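Local coordinates for T-cell surface glycoprotein CD1A1 antigen (Gallus gallus, PDB 3JVG) that probably binds lipid antigens and presents them to T cells at the cell surface, as other CD1 glycoproteins of the MHC class I-like family do, at residues A[20-25]-A[78-83]. Sequence-based numbering, arbitrary orientation.
With NAG (2-acetamido-2-deoxy-beta-D-glucopyranose), chain J.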
loop_
_atom_site.group_PDB
_atom_site.type_symbol
_atom_site.label_atom_id
_atom_site.label_comp_id
_atom_site.label_asym_id
_atom_site.label_seq_id
_atom_site.Cartn_x
_atom_site.Cartn_y
_atom_site.Cartn_z
ATOM N N THR A 20 6.832 3.839 -28.336
ATOM C CA THR A 20 7.138 2.401 -28.443
ATOM C C THR A 20 7.528 1.729 -27.136
ATOM O O THR A 20 7.768 0.527 -27.121
ATOM C CB THR A 20 8.246 2.091 -29.482
ATOM O OG1 THR A 20 9.532 2.411 -28.942
ATOM C CG2 THR A 20 8.020 2.850 -30.785
ATOM N N SER A 21 7.590 2.500 -26.049
ATOM C CA SER A 21 8.184 2.016 -24.814
ATOM C C SER A 21 7.262 2.301 -23.637
ATOM O O SER A 21 6.818 3.460 -23.415
ATOM C CB SER A 21 9.561 2.652 -24.609
ATOM O OG SER A 21 10.057 2.436 -23.295
ATOM N N VAL A 22 6.961 1.236 -22.898
ATOM C CA VAL A 22 6.104 1.320 -21.711
ATOM C C VAL A 22 6.562 0.388 -20.581
ATOM O O VAL A 22 6.826 -0.780 -20.801
ATOM C CB VAL A 22 4.570 1.245 -22.079
ATOM C CG1 VAL A 22 4.325 0.473 -23.350
ATOM C CG2 VAL A 22 3.650 0.827 -20.923
ATOM N N LEU A 23 6.676 0.937 -19.377
ATOM C CA LEU A 23 7.087 0.149 -18.218
ATOM C C LEU A 23 5.844 -0.182 -17.393
ATOM O O LEU A 23 5.190 0.720 -16.865
ATOM C CB LEU A 23 8.101 0.902 -17.367
ATOM C CG LEU A 23 9.148 1.766 -18.079
ATOM C CD1 LEU A 23 9.935 2.619 -17.065
ATOM C CD2 LEU A 23 10.115 0.945 -18.973
ATOM N N VAL A 24 5.521 -1.471 -17.305
ATOM C CA VAL A 24 4.282 -1.907 -16.703
ATOM C C VAL A 24 4.586 -2.558 -15.370
ATOM O O VAL A 24 5.623 -3.215 -15.204
ATOM C CB VAL A 24 3.600 -2.938 -17.617
ATOM C CG1 VAL A 24 2.274 -3.396 -17.052
ATOM C CG2 VAL A 24 3.399 -2.366 -19.047
ATOM N N GLY A 25 3.694 -2.433 -14.418
ATOM C CA GLY A 25 3.797 -3.293 -13.253
ATOM C C GLY A 25 2.396 -3.694 -12.841
ATOM O O GLY A 25 1.436 -3.073 -13.270
ATOM N N LEU A 78 -4.022 0.213 -26.889
ATOM C CA LEU A 78 -5.108 1.175 -27.034
ATOM C C LEU A 78 -4.666 2.608 -26.798
ATOM O O LEU A 78 -5.035 3.495 -27.565
ATOM C CB LEU A 78 -6.272 0.856 -26.095
ATOM C CG LEU A 78 -7.134 -0.336 -26.532
ATOM C CD1 LEU A 78 -8.073 -0.683 -25.401
ATOM C CD2 LEU A 78 -7.917 -0.074 -27.836
ATOM N N VAL A 79 -3.871 2.808 -25.731
ATOM C CA VAL A 79 -3.330 4.103 -25.356
ATOM C C VAL A 79 -2.466 4.656 -26.473
ATOM O O VAL A 79 -2.638 5.787 -26.887
ATOM C CB VAL A 79 -2.505 4.000 -24.041
ATOM C CG1 VAL A 79 -1.587 5.190 -23.890
ATOM C CG2 VAL A 79 -3.415 3.838 -22.806
ATOM N N GLN A 80 -1.552 3.849 -26.992
ATOM C CA GLN A 80 -0.660 4.327 -28.040
ATOM C C GLN A 80 -1.408 4.680 -29.297
ATOM O O GLN A 80 -1.078 5.670 -29.948
ATOM C CB GLN A 80 0.410 3.294 -28.359
ATOM C CG GLN A 80 1.400 3.114 -27.240
ATOM C CD GLN A 80 2.338 1.958 -27.514
ATOM O OE1 GLN A 80 2.116 1.156 -28.446
ATOM N NE2 GLN A 80 3.414 1.875 -26.731
ATOM N N MET A 81 -2.434 3.889 -29.612
ATOM C CA MET A 81 -3.292 4.117 -30.783
ATOM C C MET A 81 -4.116 5.411 -30.702
ATOM O O MET A 81 -4.216 6.137 -31.665
ATOM C CB MET A 81 -4.185 2.893 -31.041
ATOM C CG MET A 81 -5.127 3.004 -32.228
ATOM S SD MET A 81 -5.558 1.399 -33.003
ATOM C CE MET A 81 -6.567 1.969 -34.372
ATOM N N TYR A 82 -4.665 5.720 -29.536
ATOM C CA TYR A 82 -5.647 6.791 -29.432
ATOM C C TYR A 82 -5.279 8.062 -28.656
ATOM O O TYR A 82 -6.140 8.911 -28.494
ATOM C CB TYR A 82 -6.945 6.226 -28.872
ATOM C CG TYR A 82 -7.595 5.219 -29.771
ATOM C CD1 TYR A 82 -8.356 5.627 -30.874
ATOM C CD2 TYR A 82 -7.455 3.851 -29.526
ATOM C CE1 TYR A 82 -8.966 4.695 -31.708
ATOM C CE2 TYR A 82 -8.066 2.905 -30.356
ATOM C CZ TYR A 82 -8.818 3.335 -31.447
ATOM O OH TYR A 82 -9.407 2.417 -32.262
ATOM N N THR A 83 -4.046 8.213 -28.179
ATOM C CA THR A 83 -3.726 9.409 -27.366
ATOM C C THR A 83 -3.414 10.680 -28.163
ATOM O O THR A 83 -2.295 10.834 -28.643
ATOM C CB THR A 83 -2.641 9.162 -26.238
ATOM O OG1 THR A 83 -1.333 8.887 -26.788
ATOM C CG2 THR A 83 -3.095 8.052 -25.348
HETATM C C1 NAG J . 11.782 4.857 -26.634
HETATM C C2 NAG J . 12.834 5.132 -27.736
HETATM C C3 NAG J . 13.868 3.990 -27.777
HETATM C C4 NAG J . 14.594 3.983 -26.407
HETATM C C5 NAG J . 13.556 3.764 -25.273
HETATM C C6 NAG J . 14.152 3.745 -23.837
HETATM C C7 NAG J . 12.262 6.606 -29.653
HETATM C C8 NAG J . 11.554 6.706 -30.983
HETATM N N2 NAG J . 12.213 5.408 -29.037
HETATM O O3 NAG J . 14.698 4.065 -28.939
HETATM O O4 NAG J . 15.594 2.986 -26.323
HETATM O O5 NAG J . 12.415 4.636 -25.373
HETATM O O6 NAG J . 14.120 4.965 -23.099
HETATM O O7 NAG J . 12.847 7.600 -29.201
#
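Q80 reaches out from the last turn of its helix and lays its amide end beside V22 and the backbone of T20 and S21. Its chain is extended beyond CG (chi2 173°), which carries NE2 across to a point 3.8 Å from V22 CG1 and 4.1 Å from T20 CA. No hydrogen bond links the segments; what joins them here is van der Waals contact. Glutamine suits this spot: its methylene groups span the distance between helix and strand, while its polar end can stay near the surface.

V22 has its chi1 (28°) off the staggered values, with CG1 the branch that meets the amide; beta-branched valine suits an extended strand, and its compact apolar side chain also touches A14, F16 and S76. In the MHC class I-like fold, helix 58-82 forms one wall of the groove above the antiparallel sheet that is its floor; this contact joins the helix, near its C-terminal end, to strand 21-30.

T20 meets Q80 through its main chain, because its side chain points away, and threonine suits this exposed loop position by offering a hydroxyl to the surface. On that far side lies an N-acetylglucosamine, whose N2 is 4.0 Å from T20 OG1. S21 also faces this sugar, with CB 3.6 Å from the ring oxygen O5, while the hydroxyl of S21 makes a weak hydrogen bond to Q17.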